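Local coordinates for protein esterase D (Lactobacillus rhamnosus, PDB 3DKR) that probably hydrolyses carboxylic esters, as a member of the alpha/beta hydrolase superfamily with a catalytic triad, at residues H60-E64 and P65-L69; I76-A79 and E80-A84; A107-A110 and L111-P115; I189-A192 and G193-L197. All coordinates share one frame; numbering follows the deposited sequence.

Contact 1: residues H60-E64 and P65-L69; sequences HGTVE and PLDIL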
loop_
_atom_site.group_PDB
_atom_site.type_symbol
_atom_site.label_atom_id
_atom_site.label_comp_id
_atom_site.label_asym_id
_atom_site.label_seq_id
_atom_site.Cartn_x
_atom_site.Cartn_y
_atom_site.Cartn_z
ATOM N N HIS A 60 -10.441 -3.163 -8.343
ATOM C CA HIS A 60 -9.248 -3.942 -8.649
ATOM C C HIS A 60 -9.568 -5.430 -8.725
ATOM O O HIS A 60 -10.625 -5.885 -8.281
ATOM C CB HIS A 60 -8.167 -3.699 -7.574
ATOM C CG HIS A 60 -7.552 -2.330 -7.630
ATOM N ND1 HIS A 60 -8.237 -1.186 -7.275
ATOM C CD2 HIS A 60 -6.310 -1.930 -7.989
ATOM C CE1 HIS A 60 -7.440 -0.136 -7.428
ATOM N NE2 HIS A 60 -6.263 -0.559 -7.855
ATOM N N GLY A 61 -8.638 -6.200 -9.267
ATOM C CA GLY A 61 -8.789 -7.662 -9.266
ATOM C C GLY A 61 -9.859 -8.195 -10.216
ATOM O O GLY A 61 -10.362 -9.310 -10.039
ATOM N N THR A 62 -10.213 -7.419 -11.238
ATOM C CA THR A 62 -11.148 -7.927 -12.250
ATOM C C THR A 62 -10.493 -7.998 -13.619
ATOM O O THR A 62 -9.395 -7.490 -13.837
ATOM C CB THR A 62 -12.417 -7.071 -12.380
ATOM O OG1 THR A 62 -12.141 -5.917 -13.189
ATOM C CG2 THR A 62 -12.973 -6.677 -11.020
ATOM N N VAL A 63 -11.225 -8.597 -14.551
ATOM C CA VAL A 63 -10.766 -8.762 -15.922
ATOM C C VAL A 63 -10.814 -7.435 -16.711
ATOM O O VAL A 63 -10.226 -7.326 -17.789
ATOM C CB VAL A 63 -11.614 -9.861 -16.630
ATOM C CG1 VAL A 63 -13.022 -9.364 -16.938
ATOM C CG2 VAL A 63 -10.921 -10.349 -17.881
ATOM N N GLU A 64 -11.483 -6.427 -16.152
ATOM C CA GLU A 64 -11.741 -5.177 -16.853
ATOM C C GLU A 64 -10.955 -4.022 -16.185
ATOM O O GLU A 64 -11.405 -3.492 -15.162
ATOM C CB GLU A 64 -13.246 -4.888 -16.822
ATOM C CG GLU A 64 -13.658 -3.569 -17.441
ATOM C CD GLU A 64 -13.054 -3.376 -18.805
ATOM O OE1 GLU A 64 -13.549 -4.010 -19.765
ATOM O OE2 GLU A 64 -12.081 -2.607 -18.923
ATOM N N PRO A 65 -9.806 -3.622 -16.766
ATOM C CA PRO A 65 -9.027 -2.522 -16.170
ATOM C C PRO A 65 -9.796 -1.221 -15.928
ATOM O O PRO A 65 -9.465 -0.486 -15.004
ATOM C CB PRO A 65 -7.903 -2.296 -17.181
ATOM C CG PRO A 65 -7.748 -3.625 -17.861
ATOM C CD PRO A 65 -9.133 -4.163 -17.962
ATOM N N LEU A 66 -10.818 -0.943 -16.733
ATOM C CA LEU A 66 -11.650 0.242 -16.523
ATOM C C LEU A 66 -12.391 0.221 -15.190
ATOM O O LEU A 66 -12.760 1.282 -14.684
ATOM C CB LEU A 66 -12.639 0.422 -17.679
ATOM C CG LEU A 66 -11.969 0.806 -18.990
ATOM C CD1 LEU A 66 -12.971 0.755 -20.149
ATOM C CD2 LEU A 66 -11.310 2.183 -18.903
ATOM N N ASP A 67 -12.616 -0.969 -14.624
ATOM C CA ASP A 67 -13.267 -1.077 -13.312
ATOM C C ASP A 67 -12.511 -0.309 -12.230
ATOM O O ASP A 67 -13.135 0.223 -11.296
ATOM C CB ASP A 67 -13.388 -2.526 -12.873
ATOM C CG ASP A 67 -14.447 -3.297 -13.654
ATOM O OD1 ASP A 67 -15.264 -2.676 -14.387
ATOM O OD2 ASP A 67 -14.461 -4.534 -13.503
ATOM N N ILE A 68 -11.192 -0.252 -12.353
ATOM C CA ILE A 68 -10.367 0.507 -11.389
ATOM C C ILE A 68 -10.785 1.957 -11.423
ATOM O O ILE A 68 -10.930 2.621 -10.384
ATOM C CB ILE A 68 -8.853 0.397 -11.712
ATOM C CG1 ILE A 68 -8.369 -1.049 -11.517
ATOM C CG2 ILE A 68 -8.048 1.375 -10.852
ATOM C CD1 ILE A 68 -7.047 -1.376 -12.168
ATOM N N LEU A 69 -11.009 2.446 -12.648
ATOM C CA LEU A 69 -11.290 3.848 -12.890
ATOM C C LEU A 69 -12.741 4.219 -12.655
ATOM O O LEU A 69 -13.029 5.369 -12.332
ATOM C CB LEU A 69 -10.927 4.194 -14.335
ATOM C CG LEU A 69 -9.455 4.018 -14.707
ATOM C CD1 LEU A 69 -9.236 4.049 -16.210
ATOM C CD2 LEU A 69 -8.614 5.104 -14.042
#

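Contact 2: residues I76-A79 and E80-A84; sequences IWWA and ESSAA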
loop_
_atom_site.group_PDB
_atom_site.type_symbol
_atom_site.label_atom_id
_atom_site.label_comp_id
_atom_site.label_asym_id
_atom_site.label_seq_id
_atom_site.Cartn_x
_atom_site.Cartn_y
_atom_site.Cartn_z
ATOM N N ILE A 76 -13.739 5.429 -1.374
ATOM C CA ILE A 76 -14.111 4.006 -1.196
ATOM C C ILE A 76 -12.940 3.228 -0.592
ATOM O O ILE A 76 -13.110 2.455 0.364
ATOM C CB ILE A 76 -14.559 3.364 -2.533
ATOM C CG1 ILE A 76 -15.869 3.999 -3.001
ATOM C CG2 ILE A 76 -14.701 1.857 -2.394
ATOM C CD1 ILE A 76 -16.284 3.634 -4.420
ATOM N N TRP A 77 -11.751 3.443 -1.144
ATOM C CA TRP A 77 -10.570 2.696 -0.709
ATOM C C TRP A 77 -10.205 3.064 0.724
ATOM O O TRP A 77 -9.724 2.212 1.488
ATOM C CB TRP A 77 -9.383 2.937 -1.647
ATOM C CG TRP A 77 -9.705 2.562 -3.061
ATOM C CD1 TRP A 77 -10.538 1.565 -3.471
ATOM C CD2 TRP A 77 -9.166 3.155 -4.246
ATOM N NE1 TRP A 77 -10.565 1.507 -4.850
ATOM C CE2 TRP A 77 -9.740 2.482 -5.349
ATOM C CE3 TRP A 77 -8.274 4.210 -4.488
ATOM C CZ2 TRP A 77 -9.441 2.829 -6.672
ATOM C CZ3 TRP A 77 -7.976 4.545 -5.812
ATOM C CH2 TRP A 77 -8.556 3.853 -6.878
ATOM N N TRP A 78 -10.436 4.314 1.099
ATOM C CA TRP A 78 -10.225 4.717 2.494
ATOM C C TRP A 78 -11.216 4.009 3.422
ATOM O O TRP A 78 -10.830 3.477 4.467
ATOM C CB TRP A 78 -10.307 6.240 2.632
ATOM C CG TRP A 78 -10.312 6.770 4.044
ATOM C CD1 TRP A 78 -11.189 7.667 4.561
ATOM C CD2 TRP A 78 -9.391 6.452 5.106
ATOM N NE1 TRP A 78 -10.885 7.940 5.873
ATOM C CE2 TRP A 78 -9.790 7.202 6.238
ATOM C CE3 TRP A 78 -8.281 5.614 5.213
ATOM C CZ2 TRP A 78 -9.114 7.139 7.459
ATOM C CZ3 TRP A 78 -7.598 5.548 6.448
ATOM C CH2 TRP A 78 -8.028 6.304 7.545
ATOM N N ALA A 79 -12.491 3.975 3.056
ATOM C CA ALA A 79 -13.466 3.221 3.863
ATOM C C ALA A 79 -13.058 1.737 3.983
ATOM O O ALA A 79 -13.201 1.117 5.041
ATOM C CB ALA A 79 -14.862 3.316 3.244
ATOM N N GLU A 80 -12.559 1.169 2.895
ATOM C CA GLU A 80 -12.163 -0.244 2.891
ATOM C C GLU A 80 -10.952 -0.472 3.803
ATOM O O GLU A 80 -10.884 -1.465 4.529
ATOM C CB GLU A 80 -11.904 -0.728 1.460
ATOM C CG GLU A 80 -13.218 -0.808 0.672
ATOM C CD GLU A 80 -13.090 -1.054 -0.837
ATOM O OE1 GLU A 80 -12.039 -0.772 -1.448
ATOM O OE2 GLU A 80 -14.082 -1.565 -1.423
ATOM N N SER A 81 -10.012 0.461 3.771
ATOM C CA SER A 81 -8.811 0.367 4.617
ATOM C C SER A 81 -9.186 0.489 6.082
ATOM O O SER A 81 -8.679 -0.255 6.934
ATOM C CB SER A 81 -7.822 1.480 4.269
ATOM O OG SER A 81 -7.401 1.435 2.912
ATOM N N SER A 82 -10.069 1.427 6.381
ATOM C CA SER A 82 -10.544 1.652 7.749
ATOM C C SER A 82 -11.271 0.414 8.289
ATOM O O SER A 82 -11.114 0.016 9.463
ATOM C CB SER A 82 -11.481 2.863 7.774
ATOM O OG SER A 82 -10.820 4.048 7.344
ATOM N N ALA A 83 -12.114 -0.175 7.446
ATOM C CA ALA A 83 -12.822 -1.401 7.819
ATOM C C ALA A 83 -11.853 -2.549 8.089
ATOM O O ALA A 83 -12.057 -3.375 8.998
ATOM C CB ALA A 83 -13.822 -1.800 6.714
ATOM N N ALA A 84 -10.793 -2.615 7.293
ATOM C CA ALA A 84 -9.814 -3.673 7.442
ATOM C C ALA A 84 -9.089 -3.521 8.775
ATOM O O ALA A 84 -8.832 -4.501 9.465
ATOM C CB ALA A 84 -8.818 -3.643 6.285
#

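Contact 3: residues A107-A110 and L111-P115; sequences AMKA and LETLP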
loop_
_atom_site.group_PDB
_atom_site.type_symbol
_atom_site.label_atom_id
_atom_site.label_comp_id
_atom_site.label_asym_id
_atom_site.label_seq_id
_atom_site.Cartn_x
_atom_site.Cartn_y
_atom_site.Cartn_z
ATOM N N ALA A 107 -2.550 3.729 4.950
ATOM C CA ALA A 107 -1.846 3.316 6.176
ATOM C C ALA A 107 -1.477 4.517 7.017
ATOM O O ALA A 107 -1.659 4.522 8.235
ATOM C CB ALA A 107 -0.590 2.513 5.856
ATOM N N MET A 108 -0.975 5.560 6.362
ATOM C CA MET A 108 -0.583 6.767 7.083
ATOM C C MET A 108 -1.817 7.475 7.622
ATOM O O MET A 108 -1.792 7.962 8.758
ATOM C CB MET A 108 0.277 7.680 6.216
ATOM C CG MET A 108 1.637 7.088 5.845
ATOM S SD MET A 108 2.614 6.414 7.229
ATOM C CE MET A 108 2.574 7.799 8.379
ATOM N N LYS A 109 -2.902 7.541 6.851
ATOM C CA LYS A 109 -4.111 8.199 7.344
ATOM C C LYS A 109 -4.696 7.422 8.533
ATOM O O LYS A 109 -5.246 8.014 9.466
ATOM C CB LYS A 109 -5.155 8.389 6.245
ATOM C CG LYS A 109 -6.231 9.394 6.605
ATOM C CD LYS A 109 -7.232 9.572 5.482
ATOM C CE LYS A 109 -8.283 10.624 5.816
ATOM N NZ LYS A 109 -7.772 12.022 5.688
ATOM N N ALA A 110 -4.545 6.096 8.504
ATOM C CA ALA A 110 -4.923 5.252 9.638
ATOM C C ALA A 110 -4.133 5.614 10.895
ATOM O O ALA A 110 -4.717 5.819 11.967
ATOM C CB ALA A 110 -4.728 3.779 9.278
ATOM N N LEU A 111 -2.812 5.722 10.771
ATOM C CA LEU A 111 -1.985 6.113 11.924
ATOM C C LEU A 111 -2.417 7.488 12.466
ATOM O O LEU A 111 -2.450 7.711 13.688
ATOM C CB LEU A 111 -0.496 6.110 11.579
ATOM C CG LEU A 111 0.095 4.739 11.242
ATOM C CD1 LEU A 111 1.557 4.864 10.844
ATOM C CD2 LEU A 111 -0.069 3.773 12.401
ATOM N N GLU A 112 -2.741 8.400 11.557
ATOM C CA GLU A 112 -3.148 9.759 11.932
ATOM C C GLU A 112 -4.508 9.829 12.634
ATOM O O GLU A 112 -4.712 10.682 13.502
ATOM C CB GLU A 112 -3.242 10.636 10.683
ATOM C CG GLU A 112 -1.928 10.912 9.969
ATOM C CD GLU A 112 -2.094 11.534 8.560
ATOM O OE1 GLU A 112 -3.235 11.622 8.045
ATOM O OE2 GLU A 112 -1.048 11.956 7.997
ATOM N N THR A 113 -5.467 9.013 12.199
ATOM C CA THR A 113 -6.883 9.270 12.536
ATOM C C THR A 113 -7.687 8.124 13.159
ATOM O O THR A 113 -8.798 8.366 13.653
ATOM C CB THR A 113 -7.667 9.765 11.293
ATOM O OG1 THR A 113 -7.831 8.694 10.364
ATOM C CG2 THR A 113 -6.957 10.939 10.619
ATOM N N LEU A 114 -7.179 6.889 13.086
ATOM C CA LEU A 114 -7.936 5.733 13.579
ATOM C C LEU A 114 -7.355 5.248 14.895
ATOM O O LEU A 114 -6.137 5.336 15.113
ATOM C CB LEU A 114 -7.915 4.603 12.554
ATOM C CG LEU A 114 -8.606 4.895 11.226
ATOM C CD1 LEU A 114 -8.488 3.718 10.251
ATOM C CD2 LEU A 114 -10.074 5.279 11.409
ATOM N N PRO A 115 -8.214 4.711 15.772
ATOM C CA PRO A 115 -7.731 4.266 17.075
ATOM C C PRO A 115 -7.149 2.856 17.092
ATOM O O PRO A 115 -7.438 2.048 16.207
ATOM C CB PRO A 115 -9.002 4.288 17.920
ATOM C CG PRO A 115 -10.061 3.931 16.984
ATOM C CD PRO A 115 -9.674 4.521 15.646
HETATM O O HOH W 1 -5.569 12.850 7.331
#

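Contact 4: residues I189-A192 and G193-L197; sequences IGQA and GQDEL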
loop_
_atom_site.group_PDB
_atom_site.type_symbol
_atom_site.label_atom_id
_atom_site.label_comp_id
_atom_site.label_asym_id
_atom_site.label_seq_id
_atom_site.Cartn_x
_atom_site.Cartn_y
_atom_site.Cartn_z
ATOM N N ILE A 189 9.342 3.140 7.017
ATOM C CA ILE A 189 9.407 3.642 5.636
ATOM C C ILE A 189 10.380 2.815 4.822
ATOM O O ILE A 189 11.573 2.762 5.138
ATOM C CB ILE A 189 9.840 5.117 5.559
ATOM C CG1 ILE A 189 8.877 5.997 6.354
ATOM C CG2 ILE A 189 9.919 5.550 4.081
ATOM C CD1 ILE A 189 9.269 7.493 6.450
ATOM N N GLY A 190 9.869 2.135 3.796
ATOM C CA GLY A 190 10.697 1.438 2.838
ATOM C C GLY A 190 10.488 2.009 1.451
ATOM O O GLY A 190 9.362 2.341 1.075
ATOM N N GLN A 191 11.569 2.131 0.685
ATOM C CA GLN A 191 11.504 2.740 -0.638
ATOM C C GLN A 191 12.512 2.095 -1.586
ATOM O O GLN A 191 13.695 1.997 -1.261
ATOM C CB GLN A 191 11.799 4.230 -0.521
ATOM C CG GLN A 191 11.851 4.975 -1.837
ATOM C CD GLN A 191 10.583 4.854 -2.625
ATOM O OE1 GLN A 191 9.517 5.269 -2.158
ATOM N NE2 GLN A 191 10.688 4.335 -3.850
ATOM N N ALA A 192 12.032 1.687 -2.751
ATOM C CA ALA A 192 12.874 1.163 -3.827
ATOM C C ALA A 192 13.831 2.244 -4.341
ATOM O O ALA A 192 13.415 3.383 -4.560
ATOM C CB ALA A 192 11.999 0.645 -4.971
ATOM N N GLY A 193 15.092 1.868 -4.560
ATOM C CA GLY A 193 16.124 2.799 -5.057
ATOM C C GLY A 193 16.172 2.984 -6.572
ATOM O O GLY A 193 16.903 3.857 -7.064
ATOM N N GLN A 194 15.423 2.170 -7.322
ATOM C CA GLN A 194 15.293 2.313 -8.772
ATOM C C GLN A 194 13.808 2.323 -9.132
ATOM O O GLN A 194 13.344 1.665 -10.061
ATOM C CB GLN A 194 16.047 1.190 -9.491
ATOM C CG GLN A 194 17.547 1.196 -9.217
ATOM C CD GLN A 194 18.283 2.365 -9.888
ATOM O OE1 GLN A 194 17.730 3.071 -10.743
ATOM N NE2 GLN A 194 19.551 2.567 -9.495
ATOM N N ASP A 195 13.068 3.140 -8.395
ATOM C CA ASP A 195 11.621 3.154 -8.520
ATOM C C ASP A 195 11.171 3.872 -9.787
ATOM O O ASP A 195 11.347 5.094 -9.929
ATOM C CB ASP A 195 10.977 3.819 -7.298
ATOM C CG ASP A 195 9.497 3.482 -7.168
ATOM O OD1 ASP A 195 8.770 3.535 -8.190
ATOM O OD2 ASP A 195 9.052 3.167 -6.040
ATOM N N GLU A 196 10.551 3.100 -10.677
ATOM C CA GLU A 196 10.069 3.583 -11.958
ATOM C C GLU A 196 8.676 4.217 -11.941
ATOM O O GLU A 196 8.239 4.754 -12.964
ATOM C CB GLU A 196 10.060 2.432 -12.976
ATOM C CG GLU A 196 8.925 1.414 -12.823
ATOM C CD GLU A 196 9.104 0.370 -11.727
ATOM O OE1 GLU A 196 9.955 0.543 -10.813
ATOM O OE2 GLU A 196 8.366 -0.650 -11.788
ATOM N N LEU A 197 7.981 4.151 -10.800
ATOM C CA LEU A 197 6.605 4.615 -10.721
ATOM C C LEU A 197 6.419 5.853 -9.853
ATOM O O LEU A 197 5.559 6.661 -10.140
ATOM C CB LEU A 197 5.686 3.503 -10.215
ATOM C CG LEU A 197 5.553 2.252 -11.070
ATOM C CD1 LEU A 197 4.541 1.342 -10.443
ATOM C CD2 LEU A 197 5.138 2.618 -12.502
HETATM O O HOH W 2 14.090 5.498 -6.283
#

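Contact 1: residues H60-E64 and P65-L69
Thr62 and Asp67 meet through their polar ends: the hydroxyl OG1 of Thr62 donates to OD2 of Asp67 at 2.7 Å, reaching that oxygen on its anti side and 29° out of the carboxylate plane. The same OG1 accepts from Glu64 N at 3.1 Å, which closes an ST turn. A chi1 of 80° sets OG1 between the backbone N and the carbonyl carbon, where it can serve both partners. A valine in place of Thr62 would probably leave Asp67 OD2 and Glu64 N without this shared mate and let the carboxylate turn. Glu64 has its CG anti to the backbone N and bends at chi2 (49°), bringing OE2 to within 3.0 Å of Leu66 N, which meets the anti lone pair of that oxygen. This is a capping bond where the loop after strand 51-54 turns into helix 66-71; Asp67 N adds a bond to Glu64 O at 2.8 Å. Deeper down, Ile68 CG1 sits over one face of the His60 ring, 4.1 Å from the centroid and almost on the ring normal, a CH-pi contact. Ile68 CG2 reaches His60 CE1 at 3.8 Å, while His60 NE2 is hydrogen-bonded to the backbone N of Thr32.

Contact 2: residues I76-A79 and E80-A84
Ser82, in one of its two deposited conformers, places its hydroxyl over one face of the Trp78 indole, with OG 3.3 Å above the ring plane and over its centre. A chi1 of -61° turns OG back along the helix, where it also donates to Trp78 O at 2.9 Å. That donor stands 40° out of the carbonyl plane, whereas Ser82 N comes to the same oxygen nearly along the C=O axis. One residue earlier the pattern recurs: Ser81 OG donates to Trp77 O at 2.8 Å, and Ser81 N reaches that oxygen from the opposite face of its plane. Trp77 O thus accepts two bonds, and Trp78 O does too in this conformer of Ser82. These are i to i+4 pairings within helix 74-89 of the alpha/beta hydrolase fold. The helical step from one residue to the next, with different first torsions, sends the two indoles apart: Trp77 packs on Leu102 and Phe106 of helix 101-113, and Trp78 makes a cation-pi contact with Lys109. Glu80 runs extended beside Ile76, the two side chains pointing the same way, and its OE2 lies 3.6 Å from Ile76 CG2. The other carboxylate oxygen, OE1, meets the Trp77 ring at its edge and in plane, 3.4 Å from CD1, the ring and carboxylate planes being 30° apart. Ser58 binds both residues, its OG pairing with Glu80 OE2 and its O accepting from Trp77 NE1.

Contact 3: residues A107-A110 and L111-P115
The backbone is helical through Thr113, with i to i+4 bonds such as Leu111 N to Ala107 O at 3.0 Å, and it leaves helical phi/psi at Leu114, whose N still donates to Ala110 O at 2.9 Å. Thr113 N is also bound to Ala110 O, from well above the carbonyl plane (71° out of it), so two donors share this oxygen at the helix end. The Thr113 hydroxyl folds back as well: a chi1 of 71° turns OG1 of Thr113 in over its own backbone, from where it donates to Lys109 O at 2.8 Å. Lys109 extends to CE and bends at chi4, and the charged ends do not touch, Lys109 NZ standing 5.1 Å from Glu112 OE1. One water bridges them, accepting from NZ and donating to OE1. On the buried side Met108 curls at chi2 and chi3 to bring CE to 4.0 Å from Leu111 CD1, and both side chains lie against Thr187 of strand 187-192. Leu114 CD1 meets Ala110 CB at 3.9 Å, next to Trp78 and Ser82 of helix 74-89. The stretch ends the helix of a beta-alpha-beta unit, strand 94-99, helix 101-113 and strand 119-122, whose helix starts at the predicted nucleophile Ser101.

Contact 4: residues I189-A192 and G193-L197
Gln191 reaches Asp195 by a bent route. From CB the chain sets CG anti to the backbone N (chi1 176°), then folds at chi2 so that the amide comes alongside the backbone of Ala192, the last residue of the strand. CD comes within 4.1 Å of Asp195 OD2. At the tip, OE1 is hydrogen-bonded to Ser125 OG, while NE2 makes two bonds of its own. One goes to Ala192 O at 3.0 Å, nearly straight at 171°, on a lone pair in the carbonyl plane. The other goes to Asp195 OD2, also at 3.0 Å but more bent (143°), meeting the oxygen on its anti side but somewhat out of the carboxylate plane. Both acceptors lie close to the amide plane, and with OE1 engaged too the flat group has little freedom to rotate. The loop follows strand 187-192 and carries the predicted charge-relay acid of an alpha/beta hydrolase: OD2 is also hydrogen-bonded to ND1 of His226. Gln191 is therefore a second-shell residue to the predicted triad. A leucine at Gln191 would probably deprive Asp195 OD2 and Ala192 O of their common donor, leaving the carboxylate less firmly placed toward His226. Leu197 N approaches Asp195 OD1 almost head-on, in line with its bond to CG, at 2.8 Å, forming an Asx turn. Ala192 CB stands 4.0 Å from Asp195 OD2. A water donates to Ala192 O at 2.8 Å and is held weakly by Asp195 N.

In the fold
From the N terminus the contacts follow one another in series, each local to its own stretch, so none nests in or crosses another. Contact 1 closes the loop after strand 51-54 onto helix 66-71. Helix 74-89 follows, and contact 2 touches contact 1 where His60 CE1 packs on Trp77 CZ2 at 3.7 Å. Contact 3 ends helix 101-113 and lies against contact 2, its Lys109 and Thr113 meeting the Trp78 ring and Leu114 meeting Ser82, which ties the two helices together. Contact 4 shapes the turn leaving strand 187-192; it touches none of the others, its nearest atoms being about 6 Å from contact 3.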